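PDB 4NNZ: probable zinc protease from Pseudomonas aeruginosa, which is one subunit of a heterodimeric zinc protease of the M16 family and probably takes part in metal-dependent peptide cleavage. Local coordinates for residues P225-E230 / G250-S255; R263-L268 / Y301-R306; A358-E363 / D388-A393. All coordinates share one frame; numbering follows the deposited sequence.

Interaction 1: P225-E230 / G250-S255; sequences PLELAE and GFNVPS
N252 lays its amide against the aliphatic part of E227: N252 ND2 is 3.6 Å from E227 CG. The two side chains run obliquely past each other, with the carboxylate and amide planes 44° apart. No hydrogen bond joins them directly. Each polar end is taken by other residues. N252 OD1 bonds to R234 NH2 and N252 ND2 to the carbonyl oxygen of A152, so both ends of this buried amide are held and its rotation is fixed. The carboxylate of E227 receives the backbone N-H groups of A155 and S156, one at each oxygen. Its chain starts with CG anti to the backbone N (chi1 -177°) and then bends at chi2, which folds the acid back beside its own backbone. There E227 OE2 also takes a weak bond from L228 N at 3.2 Å.

Further along, no backbone hydrogen bond joins the segments. N252 CB lies 4.4 Å from L228 O. One water spans the remaining distance, donating to A229 O at 3.0 Å and to N252 O at 2.6 Å. L228 packs on A155 and on R147 of the second subunit.

The contact therefore lies between the end of strand 246-253 and the irregular chain that leads into strand 233-240. E227 and N252 both reach back to residues of the N-terminal half, at the end of helix 140-152 and in the loop after it. The arrangement is a junction between the two halves of the M16 peptidase chain, with a loop fastened by side-chain to backbone bonds.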
loop_
_atom_site.group_PDB
_atom_site.type_symbol
_atom_site.label_atom_id
_atom_site.label_comp_id
_atom_site.label_asym_id
_atom_site.label_seq_id
_atom_site.Cartn_x
_atom_site.Cartn_y
_atom_site.Cartn_z
ATOM N N PRO A 225 7.080 -3.482 -9.353
ATOM C CA PRO A 225 6.869 -3.279 -7.935
ATOM C C PRO A 225 8.129 -3.482 -7.139
ATOM O O PRO A 225 8.378 -4.536 -6.637
ATOM C CB PRO A 225 5.854 -4.345 -7.579
ATOM C CG PRO A 225 5.349 -4.862 -8.840
ATOM C CD PRO A 225 6.439 -4.709 -9.807
ATOM N N LEU A 226 8.929 -2.442 -7.084
ATOM C CA LEU A 226 10.109 -2.373 -6.273
ATOM C C LEU A 226 9.800 -2.039 -4.859
ATOM O O LEU A 226 8.900 -1.315 -4.567
ATOM C CB LEU A 226 11.033 -1.306 -6.799
ATOM C CG LEU A 226 11.211 -1.343 -8.285
ATOM C CD1 LEU A 226 12.216 -0.296 -8.631
ATOM C CD2 LEU A 226 11.709 -2.701 -8.680
ATOM N N GLU A 227 10.635 -2.517 -3.985
ATOM C CA GLU A 227 10.416 -2.419 -2.590
ATOM C C GLU A 227 11.680 -1.835 -2.021
ATOM O O GLU A 227 12.657 -1.762 -2.701
ATOM C CB GLU A 227 10.144 -3.803 -2.041
ATOM C CG GLU A 227 9.826 -3.812 -0.586
ATOM C CD GLU A 227 8.662 -2.920 -0.286
ATOM O OE1 GLU A 227 7.633 -3.090 -0.931
ATOM O OE2 GLU A 227 8.785 -2.046 0.568
ATOM N N LEU A 228 11.651 -1.391 -0.784
ATOM C CA LEU A 228 12.842 -0.938 -0.132
ATOM C C LEU A 228 13.722 -2.124 0.026
ATOM O O LEU A 228 13.256 -3.205 0.233
ATOM C CB LEU A 228 12.515 -0.394 1.234
ATOM C CG LEU A 228 11.919 0.991 1.391
ATOM C CD1 LEU A 228 10.721 1.171 0.501
ATOM C CD2 LEU A 228 11.501 1.178 2.812
ATOM N N ALA A 229 15.009 -1.928 -0.123
ATOM C CA ALA A 229 15.966 -2.959 0.169
ATOM C C ALA A 229 16.041 -3.339 1.632
ATOM O O ALA A 229 16.114 -4.482 1.952
ATOM C CB ALA A 229 17.319 -2.555 -0.339
ATOM N N GLU A 230 16.042 -2.371 2.519
ATOM C CA GLU A 230 16.112 -2.647 3.932
ATOM C C GLU A 230 15.013 -1.937 4.670
ATOM O O GLU A 230 15.227 -0.899 5.216
ATOM C CB GLU A 230 17.453 -2.247 4.485
ATOM C CG GLU A 230 18.547 -3.231 4.174
ATOM C CD GLU A 230 19.910 -2.796 4.662
ATOM O OE1 GLU A 230 20.654 -2.231 3.872
ATOM O OE2 GLU A 230 20.259 -3.041 5.814
ATOM N N GLY A 250 10.008 -13.830 6.520
ATOM C CA GLY A 250 10.224 -13.424 5.152
ATOM C C GLY A 250 11.343 -12.438 4.990
ATOM O O GLY A 250 11.452 -11.561 5.753
ATOM N N PHE A 251 12.168 -12.597 3.981
ATOM C CA PHE A 251 13.222 -11.646 3.713
ATOM C C PHE A 251 13.054 -10.921 2.396
ATOM O O PHE A 251 12.883 -11.532 1.401
ATOM C CB PHE A 251 14.549 -12.352 3.741
ATOM C CG PHE A 251 14.985 -12.745 5.102
ATOM C CD1 PHE A 251 15.574 -11.855 5.912
ATOM C CD2 PHE A 251 14.789 -14.010 5.560
ATOM C CE1 PHE A 251 15.983 -12.204 7.153
ATOM C CE2 PHE A 251 15.180 -14.365 6.809
ATOM C CZ PHE A 251 15.782 -13.452 7.608
ATOM N N ASN A 252 13.093 -9.604 2.413
ATOM C CA ASN A 252 12.939 -8.844 1.192
ATOM C C ASN A 252 14.132 -8.996 0.309
ATOM O O ASN A 252 15.244 -8.800 0.725
ATOM C CB ASN A 252 12.744 -7.365 1.466
ATOM C CG ASN A 252 11.445 -7.053 2.125
ATOM O OD1 ASN A 252 11.365 -6.999 3.312
ATOM N ND2 ASN A 252 10.440 -6.818 1.348
ATOM N N VAL A 253 13.887 -9.342 -0.930
ATOM C CA VAL A 253 14.946 -9.721 -1.826
ATOM C C VAL A 253 14.619 -9.366 -3.240
ATOM O O VAL A 253 13.536 -9.002 -3.535
ATOM C CB VAL A 253 15.273 -11.214 -1.768
ATOM C CG1 VAL A 253 16.018 -11.560 -0.518
ATOM C CG2 VAL A 253 14.034 -12.038 -1.906
ATOM N N PRO A 254 15.579 -9.470 -4.121
ATOM C CA PRO A 254 15.346 -9.296 -5.542
ATOM C C PRO A 254 14.773 -10.502 -6.258
ATOM O O PRO A 254 14.759 -11.587 -5.778
ATOM C CB PRO A 254 16.728 -8.995 -6.071
ATOM C CG PRO A 254 17.624 -9.614 -5.104
ATOM C CD PRO A 254 16.995 -9.402 -3.799
ATOM N N SER A 255 14.333 -10.277 -7.468
ATOM C CA SER A 255 13.927 -11.327 -8.352
ATOM C C SER A 255 14.513 -10.983 -9.693
ATOM O O SER A 255 15.100 -9.960 -9.841
ATOM C CB SER A 255 12.422 -11.484 -8.387
ATOM O OG SER A 255 11.848 -10.700 -9.362
HETATM O O HOH W 1 16.948 -6.817 0.294
#

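Interaction 2: R263-L268 / Y301-R306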
loop_
_atom_site.group_PDB
_atom_site.type_symbol
_atom_site.label_atom_id
_atom_site.label_comp_id
_atom_site.label_asym_id
_atom_site.label_seq_id
_atom_site.Cartn_x
_atom_site.Cartn_y
_atom_site.Cartn_z
ATOM N N ARG A 263 22.956 -13.664 -10.775
ATOM C CA ARG A 263 23.615 -14.727 -10.057
ATOM C C ARG A 263 23.118 -14.828 -8.646
ATOM O O ARG A 263 22.947 -15.896 -8.144
ATOM C CB ARG A 263 25.126 -14.559 -10.077
ATOM C CG ARG A 263 25.882 -15.663 -9.375
ATOM C CD ARG A 263 26.192 -16.835 -10.286
ATOM N NE ARG A 263 26.870 -16.444 -11.509
ATOM C CZ ARG A 263 28.184 -16.449 -11.665
ATOM N NH1 ARG A 263 28.955 -16.824 -10.682
ATOM N NH2 ARG A 263 28.728 -16.076 -12.800
ATOM N N GLU A 264 22.920 -13.702 -7.999
ATOM C CA GLU A 264 22.476 -13.705 -6.630
ATOM C C GLU A 264 21.085 -14.303 -6.497
ATOM O O GLU A 264 20.796 -14.972 -5.540
ATOM C CB GLU A 264 22.610 -12.324 -6.004
ATOM C CG GLU A 264 21.371 -11.473 -6.105
ATOM C CD GLU A 264 21.658 -10.003 -6.048
ATOM O OE1 GLU A 264 22.525 -9.594 -5.274
ATOM O OE2 GLU A 264 21.013 -9.251 -6.780
ATOM N N VAL A 265 20.220 -14.050 -7.464
ATOM C CA VAL A 265 18.905 -14.619 -7.445
ATOM C C VAL A 265 18.991 -16.112 -7.534
ATOM O O VAL A 265 18.330 -16.806 -6.820
ATOM C CB VAL A 265 18.075 -14.121 -8.628
ATOM C CG1 VAL A 265 16.741 -14.816 -8.691
ATOM C CG2 VAL A 265 17.847 -12.641 -8.533
ATOM N N ASN A 266 19.774 -16.597 -8.457
ATOM C CA ASN A 266 19.879 -18.002 -8.651
ATOM C C ASN A 266 20.487 -18.664 -7.449
ATOM O O ASN A 266 20.197 -19.790 -7.150
ATOM C CB ASN A 266 20.591 -18.313 -9.941
ATOM C CG ASN A 266 19.773 -17.949 -11.135
ATOM O OD1 ASN A 266 18.583 -17.820 -11.051
ATOM N ND2 ASN A 266 20.410 -17.773 -12.238
ATOM N N ALA A 267 21.341 -17.926 -6.774
ATOM C CA ALA A 267 21.900 -18.339 -5.521
ATOM C C ALA A 267 20.841 -18.453 -4.450
ATOM O O ALA A 267 20.885 -19.316 -3.634
ATOM C CB ALA A 267 22.979 -17.393 -5.103
ATOM N N LEU A 268 19.896 -17.556 -4.455
ATOM C CA LEU A 268 18.769 -17.657 -3.567
ATOM C C LEU A 268 17.861 -18.856 -3.806
ATOM O O LEU A 268 17.356 -19.433 -2.888
ATOM C CB LEU A 268 17.993 -16.353 -3.558
ATOM C CG LEU A 268 18.678 -15.258 -2.796
ATOM C CD1 LEU A 268 17.970 -13.959 -3.010
ATOM C CD2 LEU A 268 18.757 -15.578 -1.330
ATOM N N TYR A 301 10.305 -19.337 -2.355
ATOM C CA TYR A 301 10.818 -18.126 -2.979
ATOM C C TYR A 301 10.487 -18.096 -4.453
ATOM O O TYR A 301 10.922 -18.959 -5.158
ATOM C CB TYR A 301 12.326 -18.088 -2.815
ATOM C CG TYR A 301 13.042 -17.036 -3.608
ATOM C CD1 TYR A 301 12.665 -15.731 -3.537
ATOM C CD2 TYR A 301 14.108 -17.353 -4.401
ATOM C CE1 TYR A 301 13.306 -14.772 -4.242
ATOM C CE2 TYR A 301 14.763 -16.392 -5.109
ATOM C CZ TYR A 301 14.348 -15.100 -5.012
ATOM O OH TYR A 301 14.969 -14.122 -5.688
ATOM N N ASP A 302 9.745 -17.109 -4.928
ATOM C CA ASP A 302 9.497 -16.988 -6.349
ATOM C C ASP A 302 10.487 -16.043 -6.963
ATOM O O ASP A 302 10.499 -14.894 -6.666
ATOM C CB ASP A 302 8.097 -16.486 -6.633
ATOM C CG ASP A 302 7.780 -16.456 -8.102
ATOM O OD1 ASP A 302 8.689 -16.595 -8.905
ATOM O OD2 ASP A 302 6.620 -16.288 -8.472
ATOM N N ALA A 303 11.320 -16.571 -7.832
ATOM C CA ALA A 303 12.375 -15.831 -8.455
ATOM C C ALA A 303 11.936 -15.170 -9.724
ATOM O O ALA A 303 12.690 -14.463 -10.327
ATOM C CB ALA A 303 13.529 -16.746 -8.742
ATOM N N PHE A 304 10.704 -15.404 -10.126
ATOM C CA PHE A 304 10.218 -14.915 -11.396
ATOM C C PHE A 304 9.152 -13.842 -11.328
ATOM O O PHE A 304 8.196 -13.889 -12.026
ATOM C CB PHE A 304 9.790 -16.055 -12.294
ATOM C CG PHE A 304 10.849 -17.052 -12.505
ATOM C CD1 PHE A 304 11.818 -16.836 -13.415
ATOM C CD2 PHE A 304 10.894 -18.177 -11.756
ATOM C CE1 PHE A 304 12.808 -17.733 -13.607
ATOM C CE2 PHE A 304 11.882 -19.080 -11.931
ATOM C CZ PHE A 304 12.842 -18.858 -12.862
ATOM N N ASN A 305 9.342 -12.890 -10.443
ATOM C CA ASN A 305 8.486 -11.721 -10.338
ATOM C C ASN A 305 8.786 -10.577 -11.281
ATOM O O ASN A 305 9.870 -10.383 -11.730
ATOM C CB ASN A 305 8.468 -11.198 -8.910
ATOM C CG ASN A 305 7.613 -12.017 -7.999
ATOM O OD1 ASN A 305 6.539 -12.447 -8.361
ATOM N ND2 ASN A 305 8.077 -12.219 -6.811
ATOM N N ARG A 306 7.776 -9.790 -11.514
ATOM C CA ARG A 306 7.861 -8.588 -12.267
ATOM C C ARG A 306 8.802 -7.652 -11.582
ATOM O O ARG A 306 9.569 -6.975 -12.194
ATOM C CB ARG A 306 6.507 -7.967 -12.190
ATOM C CG ARG A 306 6.022 -7.185 -13.351
ATOM C CD ARG A 306 4.643 -6.717 -12.986
ATOM N NE ARG A 306 4.440 -5.361 -13.380
ATOM C CZ ARG A 306 3.828 -4.437 -12.674
ATOM N NH1 ARG A 306 3.338 -4.679 -11.495
ATOM N NH2 ARG A 306 3.721 -3.248 -13.179
#
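Y301 sets its CG anti to the backbone N (chi1 169°), which sends the ring toward helix 262-276, where it meets L268 and V265. V265 carries CG1 anti to its own backbone N, and this methyl does the touching. V265 CG1 sits 3.6 Å from Y301 OH and also touches the methyl of A303, with V265 CG1 to A303 CB at 3.7 Å. Both V265 and L268 cross the tyrosine side chain at about a right angle.

On the next turn of the helix, L268 CB comes obliquely to the ring, 3.6 Å from Y301 CE2. L268 CD1 reaches the phenol oxygen, 4.0 Å from Y301 OH. The carbonyl oxygen of V265 lies at the ring edge, near its plane, 4.0 Å from Y301 CE2. One ring face has A303 N above its centre, 4.3 Å from the plane, so the chain folds back over its own tyrosine. The polar end of Y301 is satisfied too: its OH hydrogen-bonds to P254 O.

The turn that carries A303 is held locally. F304 N donates to D302 OD1 at 2.6 Å with an N-H...O angle of 161°. The donor meets the carboxylate on its anti side, 34° out of the plane. V253 adds to the apolar cluster, touching both L268 and Y301.

This is helix-on-sheet packing at the edge of the five-stranded sheet: helix 262-276 meets the end of strand 294-301 and the connection to strand 309-317, which opens with an Asx turn.

Interaction 3: A358-E363 / D388-A393; sequences AGMVYE and DQDLEA
M360 touches D390 and L391 through a single atom, its terminal methyl. M360 CE is 3.9 Å from L391 CD1 and 3.8 Å from D390 OD2. This is the close part of the contact. The methionine leaves helix 346-364 with CG beside the backbone N (chi1 -84°), runs out extended at chi2, and bends at chi3 (67°) to bring the methyl to the other helix. M360 and L391 run antiparallel alongside each other, while M360 and D390 cross at about a right angle. The methyl meets one oxygen of the D390 carboxylate. The other oxygen, D390 OD1, makes a salt bridge to R269 NH1, which would favour a charged carboxylate and help to fix its position. M360 packs on R269 as well, so methionine and acid share that arginine.

The rest is loose. The closest CA atoms, those of M360 and L391, are 9.2 Å apart, so the helices meet through side chains alone. V361 stands at the exposed, solvent side and makes no close contact with the other helix. No hydrogen bond crosses the contact.

Helix 346-364 and helix 386-396 thus meet lightly at the surface. Helix 262-276 joins them from the inner side: its R269 reaches M360 and D390, and its N266 packs on A393.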
loop_
_atom_site.group_PDB
_atom_site.type_symbol
_atom_site.label_atom_id
_atom_site.label_comp_id
_atom_site.label_asym_id
_atom_site.label_seq_id
_atom_site.Cartn_x
_atom_site.Cartn_y
_atom_site.Cartn_z
ATOM N N ALA A 358 15.991 -31.719 -12.194
ATOM C CA ALA A 358 15.280 -32.892 -12.574
ATOM C C ALA A 358 13.806 -32.669 -12.472
ATOM O O ALA A 358 13.060 -33.070 -13.329
ATOM C CB ALA A 358 15.686 -34.027 -11.674
ATOM N N GLY A 359 13.379 -32.061 -11.390
ATOM C CA GLY A 359 11.989 -31.751 -11.186
ATOM C C GLY A 359 11.473 -30.774 -12.198
ATOM O O GLY A 359 10.355 -30.864 -12.653
ATOM N N MET A 360 12.295 -29.797 -12.510
ATOM C CA MET A 360 11.952 -28.828 -13.512
ATOM C C MET A 360 11.843 -29.446 -14.866
ATOM O O MET A 360 10.962 -29.112 -15.608
ATOM C CB MET A 360 12.936 -27.683 -13.521
ATOM C CG MET A 360 12.614 -26.617 -12.494
ATOM S SD MET A 360 14.109 -25.793 -11.976
ATOM C CE MET A 360 14.517 -24.984 -13.501
ATOM N N VAL A 361 12.737 -30.358 -15.178
ATOM C CA VAL A 361 12.689 -31.060 -16.441
ATOM C C VAL A 361 11.406 -31.852 -16.554
ATOM O O VAL A 361 10.914 -32.084 -17.630
ATOM C CB VAL A 361 13.932 -31.937 -16.630
ATOM C CG1 VAL A 361 13.748 -32.984 -17.705
ATOM C CG2 VAL A 361 15.081 -31.065 -17.032
ATOM N N TYR A 362 10.935 -32.338 -15.441
ATOM C CA TYR A 362 9.816 -33.206 -15.465
ATOM C C TYR A 362 8.644 -32.438 -15.987
ATOM O O TYR A 362 7.843 -32.970 -16.711
ATOM C CB TYR A 362 9.565 -33.769 -14.094
ATOM C CG TYR A 362 8.416 -34.691 -14.045
ATOM C CD1 TYR A 362 8.484 -35.921 -14.600
ATOM C CD2 TYR A 362 7.260 -34.314 -13.444
ATOM C CE1 TYR A 362 7.419 -36.759 -14.557
ATOM C CE2 TYR A 362 6.185 -35.138 -13.391
ATOM C CZ TYR A 362 6.273 -36.368 -13.946
ATOM O OH TYR A 362 5.180 -37.190 -13.891
ATOM N N GLU A 363 8.548 -31.182 -15.600
ATOM C CA GLU A 363 7.481 -30.349 -16.085
ATOM C C GLU A 363 7.616 -30.066 -17.516
ATOM O O GLU A 363 6.666 -29.645 -18.114
ATOM C CB GLU A 363 7.453 -29.028 -15.385
ATOM C CG GLU A 363 6.734 -29.061 -14.080
ATOM C CD GLU A 363 7.132 -30.237 -13.244
ATOM O OE1 GLU A 363 8.177 -30.854 -13.531
ATOM O OE2 GLU A 363 6.386 -30.530 -12.290
ATOM N N ASP A 388 15.450 -21.925 -21.594
ATOM C CA ASP A 388 16.500 -22.755 -22.112
ATOM C C ASP A 388 17.789 -22.517 -21.368
ATOM O O ASP A 388 18.532 -23.441 -21.109
ATOM C CB ASP A 388 16.679 -22.491 -23.588
ATOM C CG ASP A 388 15.653 -23.197 -24.419
ATOM O OD1 ASP A 388 15.076 -24.177 -23.918
ATOM O OD2 ASP A 388 15.415 -22.783 -25.573
ATOM N N GLN A 389 18.052 -21.281 -20.999
ATOM C CA GLN A 389 19.312 -20.989 -20.376
ATOM C C GLN A 389 19.252 -21.076 -18.876
ATOM O O GLN A 389 20.227 -20.903 -18.211
ATOM C CB GLN A 389 19.843 -19.646 -20.831
ATOM C CG GLN A 389 18.779 -18.660 -21.205
ATOM C CD GLN A 389 18.967 -18.081 -22.577
ATOM O OE1 GLN A 389 18.897 -18.787 -23.564
ATOM N NE2 GLN A 389 19.185 -16.783 -22.644
ATOM N N ASP A 390 18.085 -21.370 -18.356
ATOM C CA ASP A 390 17.894 -21.389 -16.938
ATOM C C ASP A 390 18.759 -22.420 -16.318
ATOM O O ASP A 390 19.303 -22.200 -15.281
ATOM C CB ASP A 390 16.468 -21.758 -16.643
ATOM C CG ASP A 390 15.978 -21.197 -15.350
ATOM O OD1 ASP A 390 16.693 -20.457 -14.670
ATOM O OD2 ASP A 390 14.842 -21.506 -15.027
ATOM N N LEU A 391 18.866 -23.571 -16.983
ATOM C CA LEU A 391 19.617 -24.721 -16.468
ATOM C C LEU A 391 21.138 -24.517 -16.543
ATOM O O LEU A 391 21.912 -25.217 -15.884
ATOM C CB LEU A 391 19.192 -26.012 -17.188
ATOM C CG LEU A 391 17.790 -26.568 -16.892
ATOM C CD1 LEU A 391 17.489 -26.524 -15.404
ATOM C CD2 LEU A 391 16.716 -25.836 -17.674
ATOM N N GLU A 392 21.556 -23.549 -17.348
ATOM C CA GLU A 392 22.922 -23.148 -17.397
ATOM C C GLU A 392 23.161 -22.191 -16.277
ATOM O O GLU A 392 24.191 -22.198 -15.648
ATOM C CB GLU A 392 23.226 -22.508 -18.729
ATOM C CG GLU A 392 24.630 -21.978 -18.826
ATOM C CD GLU A 392 25.646 -22.909 -18.220
ATOM O OE1 GLU A 392 25.652 -24.086 -18.594
ATOM O OE2 GLU A 392 26.436 -22.455 -17.378
ATOM N N ALA A 393 22.178 -21.355 -16.036
ATOM C CA ALA A 393 22.257 -20.357 -15.002
ATOM C C ALA A 393 22.365 -20.958 -13.635
ATOM O O ALA A 393 23.032 -20.441 -12.793
ATOM C CB ALA A 393 21.059 -19.455 -15.083
#

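How the interactions relate
Along the chain the three contacts follow in series, none nested in or crossing another. Interaction 1 closes first, around strand 233-240 and the turn into strand 246-253. A short connection leads to helix 262-276, where interaction 2 opens; it closes after helix 282-288 and strand 294-301. Interaction 3 closes last, bringing together helices 346-364 and 386-396 around helix 367-379. Interactions 1 and 2 touch directly: S255 packs on A303 and P225 on R306. Interactions 2 and 3 meet where F304 packs on D390. Interactions 1 and 3 do not touch, their nearest atoms being about 11 Å apart. Interaction 2 thus connects sheet and outer helices.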